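Local coordinates for protein putative Transcriptional Regulator (Rhodococcus sp., PDB 2IA2) that is a putative IclR-family transcriptional regulator that probably binds DNA through a winged helix-turn-helix domain and senses a small-molecule effector through its C-terminal domain, at residues P159-L163 with I190-R194; G208-A214 with V227-A233; Q35-L39 with D69-W74. The contacts are given in a common frame with arbitrary orientation. Residue numbers count along the deposited sequence, not the author numbering.

Interaction 1: P159-L163 with I190-R194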
loop_
_atom_site.group_PDB
_atom_site.type_symbol
_atom_site.label_atom_id
_atom_site.label_comp_id
_atom_site.label_asym_id
_atom_site.label_seq_id
_atom_site.Cartn_x
_atom_site.Cartn_y
_atom_site.Cartn_z
ATOM N N PRO A 159 16.165 -18.652 -5.507
ATOM C CA PRO A 159 17.361 -19.162 -4.764
ATOM C C PRO A 159 18.024 -20.281 -5.570
ATOM O O PRO A 159 17.298 -21.048 -6.250
ATOM C CB PRO A 159 16.755 -19.736 -3.472
ATOM C CG PRO A 159 15.450 -18.895 -3.264
ATOM C CD PRO A 159 14.929 -18.742 -4.700
ATOM N N ASP A 160 19.358 -20.380 -5.519
ATOM C CA ASP A 160 20.106 -21.407 -6.278
ATOM C C ASP A 160 19.602 -22.836 -6.132
ATOM O O ASP A 160 19.597 -23.600 -7.097
ATOM C CB ASP A 160 21.603 -21.376 -5.909
ATOM C CG ASP A 160 22.328 -20.159 -6.496
ATOM O OD1 ASP A 160 21.934 -19.711 -7.617
ATOM O OD2 ASP A 160 23.279 -19.660 -5.833
ATOM N N ASP A 161 19.174 -23.224 -4.937
ATOM C CA ASP A 161 18.729 -24.613 -4.769
ATOM C C ASP A 161 17.410 -24.829 -5.476
ATOM O O ASP A 161 17.163 -25.910 -6.003
ATOM C CB ASP A 161 18.670 -25.098 -3.302
ATOM C CG ASP A 161 17.912 -24.149 -2.364
ATOM O OD1 ASP A 161 17.354 -23.114 -2.815
ATOM O OD2 ASP A 161 17.905 -24.442 -1.137
ATOM N N GLU A 162 16.580 -23.788 -5.500
ATOM C CA GLU A 162 15.290 -23.850 -6.214
ATOM C C GLU A 162 15.487 -23.846 -7.713
ATOM O O GLU A 162 14.873 -24.654 -8.411
ATOM C CB GLU A 162 14.347 -22.719 -5.802
ATOM C CG GLU A 162 13.993 -22.764 -4.337
ATOM C CD GLU A 162 12.950 -21.758 -3.936
ATOM O OE1 GLU A 162 12.431 -21.046 -4.820
ATOM O OE2 GLU A 162 12.638 -21.695 -2.720
ATOM N N LEU A 163 16.352 -22.969 -8.210
ATOM C CA LEU A 163 16.704 -22.989 -9.623
ATOM C C LEU A 163 17.213 -24.365 -10.099
ATOM O O LEU A 163 16.799 -24.874 -11.141
ATOM C CB LEU A 163 17.735 -21.902 -9.935
ATOM C CG LEU A 163 18.229 -21.870 -11.379
ATOM C CD1 LEU A 163 17.067 -21.659 -12.353
ATOM C CD2 LEU A 163 19.291 -20.783 -11.550
ATOM N N ILE A 190 20.116 -18.178 -18.180
ATOM C CA ILE A 190 19.453 -17.639 -16.986
ATOM C C ILE A 190 20.412 -16.851 -16.078
ATOM O O ILE A 190 20.051 -15.796 -15.579
ATOM C CB ILE A 190 18.727 -18.738 -16.188
ATOM C CG1 ILE A 190 17.495 -19.219 -16.957
ATOM C CG2 ILE A 190 18.361 -18.247 -14.821
ATOM C CD1 ILE A 190 17.077 -20.637 -16.639
ATOM N N LEU A 191 21.622 -17.370 -15.854
ATOM C CA LEU A 191 22.611 -16.629 -15.086
ATOM C C LEU A 191 23.073 -15.361 -15.839
ATOM O O LEU A 191 23.364 -14.359 -15.190
ATOM C CB LEU A 191 23.818 -17.510 -14.678
ATOM C CG LEU A 191 23.540 -18.836 -13.950
ATOM C CD1 LEU A 191 24.875 -19.587 -13.608
ATOM C CD2 LEU A 191 22.685 -18.634 -12.721
ATOM N N ALA A 192 23.141 -15.396 -17.175
ATOM C CA ALA A 192 23.460 -14.162 -17.932
ATOM C C ALA A 192 22.411 -13.071 -17.634
ATOM O O ALA A 192 22.747 -11.926 -17.408
ATOM C CB ALA A 192 23.541 -14.435 -19.419
ATOM N N VAL A 193 21.135 -13.452 -17.598
ATOM C CA VAL A 193 20.051 -12.546 -17.224
ATOM C C VAL A 193 20.274 -11.956 -15.844
ATOM O O VAL A 193 20.029 -10.796 -15.612
ATOM C CB VAL A 193 18.690 -13.290 -17.230
ATOM C CG1 VAL A 193 17.582 -12.379 -16.721
ATOM C CG2 VAL A 193 18.381 -13.800 -18.633
ATOM N N ARG A 194 20.729 -12.777 -14.911
ATOM C CA ARG A 194 21.057 -12.294 -13.568
ATOM C C ARG A 194 22.111 -11.176 -13.682
ATOM O O ARG A 194 21.924 -10.114 -13.119
ATOM C CB ARG A 194 21.549 -13.453 -12.704
ATOM C CG ARG A 194 21.276 -13.335 -11.198
ATOM C CD ARG A 194 21.714 -14.652 -10.494
ATOM N NE ARG A 194 20.647 -15.624 -10.174
ATOM C CZ ARG A 194 20.832 -16.734 -9.454
ATOM N NH1 ARG A 194 22.048 -17.040 -9.017
ATOM N NH2 ARG A 194 19.821 -17.549 -9.180
#
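Two helices of the GAF-like C-terminal domain, probably the effector-binding part as in other IclR regulators, meet here: 160-169 and 183-196, joined by a single salt bridge and a small apolar patch. The contact is sparse: only 192 Å² is buried in total, and the nearest CA atoms, those of Leu163 and Ile190, are 9.5 Å apart, so the backbones stay well separated and long side chains span the gap. The guanidinium of Arg194 is the main donor. Its NH1 gives a well-aligned hydrogen bond to OD1 of Asp160 at 3.0 Å, while Arg194 NH2 reaches the same Asp160 OD1 at 3.4 Å, a weak bond with a bent angle. One carboxylate oxygen therefore takes both, lying at the edge of the guanidinium and near its plane. NE is satisfied by the carbonyl oxygen of Ala156, at the end of helix 149-156, and NH2 also has a hydrogen bond outside the two segments; Arg194 thus ties together three helices. Asp160 is the first residue of its helix, and its carboxylate comes within range although its CA-to-CB bond points sideways. Pro159 occupies the N-cap position; it has no amide proton to offer, but its carbonyl oxygen accepts from Leu163 N at 2.9 Å and so begins the helical bonding. Arg194 N is likewise bonded to Ile190 O at 3.2 Å. Next to the ion pair, buried Leu163 points toward helix 183-196, with its CD2 atom 4.2 Å from both CG2 of Ile190 and CD2 of Leu191, and 4.0 Å from NH2 of Arg194.

Interaction 2: G208-A214 with V227-A233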
loop_
_atom_site.group_PDB
_atom_site.type_symbol
_atom_site.label_atom_id
_atom_site.label_comp_id
_atom_site.label_asym_id
_atom_site.label_seq_id
_atom_site.Cartn_x
_atom_site.Cartn_y
_atom_site.Cartn_z
ATOM N N GLY A 208 9.782 -15.816 -35.765
ATOM C CA GLY A 208 9.308 -14.468 -36.095
ATOM C C GLY A 208 8.911 -13.617 -34.886
ATOM O O GLY A 208 8.430 -12.501 -35.057
ATOM N N LEU A 209 9.070 -14.139 -33.674
ATOM C CA LEU A 209 8.654 -13.369 -32.469
ATOM C C LEU A 209 9.821 -13.106 -31.573
ATOM O O LEU A 209 10.568 -14.019 -31.265
ATOM C CB LEU A 209 7.556 -14.117 -31.669
ATOM C CG LEU A 209 7.115 -13.633 -30.264
ATOM C CD1 LEU A 209 6.379 -12.308 -30.348
ATOM C CD2 LEU A 209 6.185 -14.616 -29.721
ATOM N N ARG A 210 9.964 -11.870 -31.111
ATOM C CA ARG A 210 10.988 -11.532 -30.131
ATOM C C ARG A 210 10.400 -10.893 -28.867
ATOM O O ARG A 210 9.390 -10.230 -28.937
ATOM C CB ARG A 210 11.992 -10.582 -30.739
ATOM C CG ARG A 210 12.956 -11.272 -31.670
ATOM C CD ARG A 210 13.977 -10.323 -32.169
ATOM N NE ARG A 210 14.785 -10.968 -33.175
ATOM C CZ ARG A 210 15.267 -10.346 -34.244
ATOM N NH1 ARG A 210 15.000 -9.048 -34.453
ATOM N NH2 ARG A 210 16.025 -11.034 -35.101
ATOM N N SER A 211 11.059 -11.082 -27.730
ATOM C CA SER A 211 10.585 -10.511 -26.445
ATOM C C SER A 211 11.776 -10.055 -25.696
ATOM O O SER A 211 12.823 -10.683 -25.816
ATOM C CB SER A 211 9.913 -11.586 -25.611
ATOM O OG SER A 211 8.719 -11.993 -26.277
HETATM N N MSE A 212 11.610 -9.010 -24.880
HETATM C CA MSE A 212 12.657 -8.616 -23.928
HETATM C C MSE A 212 12.032 -8.268 -22.588
HETATM O O MSE A 212 10.949 -7.704 -22.568
HETATM C CB MSE A 212 13.462 -7.439 -24.461
HETATM C CG MSE A 212 12.670 -6.163 -24.706
HETATM SE SE MSE A 212 12.836 -5.542 -26.638
HETATM C CE MSE A 212 11.963 -7.157 -27.617
ATOM N N ALA A 213 12.682 -8.629 -21.497
ATOM C CA ALA A 213 12.073 -8.493 -20.177
ATOM C C ALA A 213 13.070 -8.023 -19.136
ATOM O O ALA A 213 14.281 -8.207 -19.287
ATOM C CB ALA A 213 11.425 -9.819 -19.730
ATOM N N ALA A 214 12.555 -7.450 -18.061
ATOM C CA ALA A 214 13.376 -6.930 -16.993
ATOM C C ALA A 214 12.662 -7.308 -15.678
ATOM O O ALA A 214 11.430 -7.479 -15.654
ATOM C CB ALA A 214 13.465 -5.449 -17.116
ATOM N N VAL A 227 8.529 -7.513 -16.372
ATOM C CA VAL A 227 7.799 -6.702 -17.351
ATOM C C VAL A 227 8.484 -6.941 -18.715
ATOM O O VAL A 227 9.672 -7.103 -18.748
ATOM C CB VAL A 227 7.815 -5.191 -16.931
ATOM C CG1 VAL A 227 9.266 -4.700 -16.619
ATOM C CG2 VAL A 227 7.126 -4.307 -17.976
ATOM N N ASN A 228 7.725 -6.994 -19.809
ATOM C CA ASN A 228 8.308 -7.189 -21.121
ATOM C C ASN A 228 7.807 -6.209 -22.155
ATOM O O ASN A 228 6.871 -5.442 -21.902
ATOM C CB ASN A 228 8.164 -8.669 -21.602
ATOM C CG ASN A 228 6.896 -8.947 -22.400
ATOM O OD1 ASN A 228 6.027 -8.085 -22.522
ATOM N ND2 ASN A 228 6.783 -10.172 -22.962
ATOM N N ILE A 229 8.494 -6.210 -23.298
ATOM C CA ILE A 229 7.972 -5.714 -24.565
ATOM C C ILE A 229 8.052 -6.937 -25.484
ATOM O O ILE A 229 9.035 -7.641 -25.457
ATOM C CB ILE A 229 8.865 -4.606 -25.163
ATOM C CG1 ILE A 229 8.854 -3.355 -24.270
ATOM C CG2 ILE A 229 8.414 -4.262 -26.598
ATOM C CD1 ILE A 229 9.982 -2.370 -24.555
ATOM N N SER A 230 7.020 -7.197 -26.280
ATOM C CA SER A 230 7.069 -8.309 -27.219
ATOM C C SER A 230 6.829 -7.762 -28.620
ATOM O O SER A 230 5.974 -6.879 -28.819
ATOM C CB SER A 230 5.990 -9.356 -26.861
ATOM O OG SER A 230 6.217 -10.592 -27.548
ATOM N N THR A 231 7.560 -8.293 -29.604
ATOM C CA THR A 231 7.509 -7.732 -30.972
ATOM C C THR A 231 7.877 -8.730 -32.066
ATOM O O THR A 231 8.710 -9.629 -31.836
ATOM C CB THR A 231 8.391 -6.442 -31.068
ATOM O OG1 THR A 231 8.035 -5.723 -32.246
ATOM C CG2 THR A 231 9.886 -6.758 -31.066
ATOM N N PRO A 232 7.248 -8.611 -33.257
ATOM C CA PRO A 232 7.736 -9.434 -34.378
ATOM C C PRO A 232 9.200 -9.172 -34.649
ATOM O O PRO A 232 9.658 -8.040 -34.565
ATOM C CB PRO A 232 6.859 -8.975 -35.584
ATOM C CG PRO A 232 5.572 -8.577 -34.898
ATOM C CD PRO A 232 6.074 -7.815 -33.661
ATOM N N ALA A 233 9.937 -10.222 -34.942
ATOM C CA ALA A 233 11.330 -10.052 -35.317
ATOM C C ALA A 233 11.478 -9.057 -36.492
ATOM O O ALA A 233 12.482 -8.302 -36.557
ATOM C CB ALA A 233 11.940 -11.419 -35.659
HETATM O O HOH W 1 12.212 -7.438 -33.221
#
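Backbone hydrogen bonds dominate the pairing of 208-214 with 227-233, two antiparallel strands whose axes approach to 4.6 Å. Three residue pairs are doubly bonded: Arg210 with Thr231 (N to O, 2.7 Å in both directions), Met212 with Ile229 (N to O, 3.0 Å both ways) and Ala214 with Val227 (N to O, 3.0 Å both ways). A further bond, Ala233 N to Gly208 O at 2.7 Å, adds to the pairing beside Arg210 and Thr231. Gly208 adopts a positive phi of 81°, where a CB would clash with the preceding carbonyl. Between these pairs, CA-H...O contacts fill in, such as Asn228 CA to Met212 O and Ala213 CA to Val227 O, each 3.1 Å.

Polar side-chain contacts are few. Ser211 OG and Ser230 OG share a hydrogen bond of 3.1 Å on the face that also carries Ala213 and Asn228, and helix 149-156 packs there. Arg210 lays one guanidinium face over Ala233 CB, 3.8 Å from its CZ, but its main polar partner is Asp202, through a salt bridge.

Apolar packing lies mostly on the face of Arg210, Met212, Ala214, Val227, Ile229 and Thr231, where selenomethionine Met212 places CG 4.1 Å from Ile229 CB, and Ala214 CB lies 4.3 Å from Val227 CG1. Helices 238-244 and 246-264 cover this side.

The strands form a beta hairpin in a six-stranded antiparallel sheet, 223-232 continuing to strand 110-117 and 209-217 to the edge strand 199-202, with helices on both faces, as expected of the GAF-like C-terminal domain of IclR regulators.

Interaction 3: Q35-L39 with D69-W74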
loop_
_atom_site.group_PDB
_atom_site.type_symbol
_atom_site.label_atom_id
_atom_site.label_comp_id
_atom_site.label_asym_id
_atom_site.label_seq_id
_atom_site.Cartn_x
_atom_site.Cartn_y
_atom_site.Cartn_z
ATOM N N GLN A 35 9.711 15.191 13.380
ATOM C CA GLN A 35 8.377 14.829 13.815
ATOM C C GLN A 35 7.521 16.039 14.162
ATOM O O GLN A 35 6.297 16.055 13.947
ATOM C CB GLN A 35 8.491 13.942 15.047
ATOM C CG GLN A 35 9.457 12.754 14.895
ATOM C CD GLN A 35 9.309 11.779 16.068
ATOM O OE1 GLN A 35 8.978 12.181 17.193
ATOM N NE2 GLN A 35 9.518 10.487 15.798
ATOM N N ARG A 36 8.169 17.022 14.773
ATOM C CA ARG A 36 7.559 18.295 15.083
ATOM C C ARG A 36 8.487 19.375 14.504
ATOM O O ARG A 36 9.699 19.184 14.476
ATOM C CB ARG A 36 7.402 18.483 16.598
ATOM C CG ARG A 36 6.443 17.461 17.223
ATOM C CD ARG A 36 5.957 17.861 18.640
ATOM N NE ARG A 36 4.751 17.069 18.992
ATOM C CZ ARG A 36 3.923 17.326 20.014
ATOM N NH1 ARG A 36 4.147 18.365 20.825
ATOM N NH2 ARG A 36 2.865 16.544 20.229
ATOM N N ARG A 37 7.934 20.506 14.072
ATOM C CA ARG A 37 8.791 21.577 13.562
ATOM C C ARG A 37 8.315 22.953 13.992
ATOM O O ARG A 37 7.098 23.156 14.156
ATOM C CB ARG A 37 8.848 21.554 12.027
ATOM C CG ARG A 37 9.569 20.375 11.370
ATOM C CD ARG A 37 9.668 20.745 9.911
ATOM N NE ARG A 37 10.211 19.754 9.003
ATOM C CZ ARG A 37 11.471 19.721 8.579
ATOM N NH1 ARG A 37 12.367 20.560 9.067
ATOM N NH2 ARG A 37 11.861 18.802 7.702
ATOM N N THR A 38 9.257 23.888 14.177
ATOM C CA THR A 38 8.880 25.288 14.450
ATOM C C THR A 38 8.496 25.944 13.120
ATOM O O THR A 38 8.823 25.408 12.040
ATOM C CB THR A 38 10.045 26.128 15.004
ATOM O OG1 THR A 38 11.140 26.001 14.091
ATOM C CG2 THR A 38 10.476 25.679 16.408
ATOM N N LEU A 39 7.815 27.084 13.192
ATOM C CA LEU A 39 7.617 27.921 12.020
ATOM C C LEU A 39 8.901 28.172 11.183
ATOM O O LEU A 39 8.904 27.963 9.978
ATOM C CB LEU A 39 6.938 29.248 12.407
ATOM C CG LEU A 39 6.581 30.224 11.277
ATOM C CD1 LEU A 39 5.699 29.593 10.164
ATOM C CD2 LEU A 39 5.921 31.501 11.784
ATOM N N ASP A 69 0.953 23.792 19.326
ATOM C CA ASP A 69 0.937 24.268 20.713
ATOM C C ASP A 69 1.373 25.730 20.828
ATOM O O ASP A 69 1.672 26.190 21.908
ATOM C CB ASP A 69 1.818 23.386 21.619
ATOM C CG ASP A 69 3.331 23.444 21.276
ATOM O OD1 ASP A 69 3.795 24.269 20.472
ATOM O OD2 ASP A 69 4.075 22.615 21.807
ATOM N N GLY A 70 1.427 26.452 19.716
ATOM C CA GLY A 70 1.974 27.791 19.717
ATOM C C GLY A 70 3.416 27.928 19.231
ATOM O O GLY A 70 3.801 29.010 18.763
ATOM N N SER A 71 4.239 26.880 19.362
ATOM C CA SER A 71 5.622 26.988 18.878
ATOM C C SER A 71 6.009 25.898 17.886
ATOM O O SER A 71 6.652 26.174 16.882
ATOM C CB SER A 71 6.621 27.108 20.034
ATOM O OG SER A 71 6.419 26.059 20.968
ATOM N N ALA A 72 5.604 24.667 18.166
ATOM C CA ALA A 72 5.770 23.570 17.234
ATOM C C ALA A 72 4.437 23.255 16.520
ATOM O O ALA A 72 3.356 23.560 17.027
ATOM C CB ALA A 72 6.354 22.313 17.980
ATOM N N PHE A 73 4.548 22.659 15.334
ATOM C CA PHE A 73 3.447 22.144 14.530
ATOM C C PHE A 73 3.760 20.692 14.237
ATOM O O PHE A 73 4.939 20.303 14.200
ATOM C CB PHE A 73 3.393 22.912 13.190
ATOM C CG PHE A 73 3.215 24.377 13.345
ATOM C CD1 PHE A 73 4.314 25.222 13.575
ATOM C CD2 PHE A 73 1.953 24.933 13.278
ATOM C CE1 PHE A 73 4.147 26.621 13.731
ATOM C CE2 PHE A 73 1.762 26.326 13.439
ATOM C CZ PHE A 73 2.865 27.178 13.676
ATOM N N TRP A 74 2.720 19.883 14.050
ATOM C CA TRP A 74 2.865 18.497 13.646
ATOM C C TRP A 74 1.596 18.041 12.924
ATOM O O TRP A 74 0.594 18.734 12.936
ATOM C CB TRP A 74 3.140 17.593 14.871
ATOM C CG TRP A 74 2.071 17.695 15.908
ATOM C CD1 TRP A 74 0.954 16.896 16.021
ATOM C CD2 TRP A 74 1.975 18.666 16.976
ATOM N NE1 TRP A 74 0.190 17.297 17.086
ATOM C CE2 TRP A 74 0.780 18.372 17.693
ATOM C CE3 TRP A 74 2.774 19.755 17.392
ATOM C CZ2 TRP A 74 0.364 19.124 18.826
ATOM C CZ3 TRP A 74 2.366 20.496 18.510
ATOM C CH2 TRP A 74 1.169 20.173 19.217
HETATM O O HOH W 2 7.117 28.314 15.682
#
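Arg36 loses more area to this contact than any other residue, 88 Å², because its extended side chain lies along the indole of Trp74. The guanidinium is stacked flat on the ring: the planes are inclined by 3° and their centres are 3.7 Å apart, while CZ of Arg36 sits 3.7 Å from the centroid of the six-membered ring of Trp74 and only 9° from its normal. This is a cation-pi interaction over the face. Asp69 adds opposite charge nearby, but its OD2 remains 4.4 Å from Arg36 NH1, beyond salt-bridge range.

Phe73, with 68 Å² covered, anchors the inner side. Its backbone makes the two strand bonds, accepting at O from Arg37 N (3.0 Å) and donating from N to Arg37 O (2.9 Å). These join the short, weakly bonded strand 37-38 to strand 72-75, the central strand of the small three-stranded sheet that accompanies the helices in the winged helix-turn-helix domain of IclR-type regulators; the 69-74 segment includes the turn of its wing hairpin. In that turn Asp69 OD1 accepts from Ser71 N (2.9 Å), an Asx turn, and from Ala72 N (3.0 Å). The Phe73 ring presents its edge to the start of helix 39-46, CE1 lying 4.1 Å from CB of Leu39, which itself packs on helix 50-63. Thr38 N-caps helix 39-46, its OG1 accepting from Asp41 N. A water spans the remaining gap, receiving a hydrogen bond from Leu39 N at 2.9 Å and donating one to Ser71 O at 2.5 Å.

The three contacts divide between the two ends of an elongated chain. Interactions 1 and 2 share the C-terminal domain, with centres about 21 Å apart, and although they do not touch, helix 149-156 packs against both: Ala156 meets interaction 1, Ser149 and Met150 meet interaction 2. Interaction 3 belongs to the helix-turn-helix end, which probably binds DNA, its centre about 51 and 54 Å from the centres of interactions 1 and 2. Burial follows place. Interaction 2 lies in the sheet core and depends on continuous main-chain pairing; interaction 1, partly buried, joins helices by side chains alone; interaction 3, at the surface, combines a short strand pairing with an arginine-tryptophan stack.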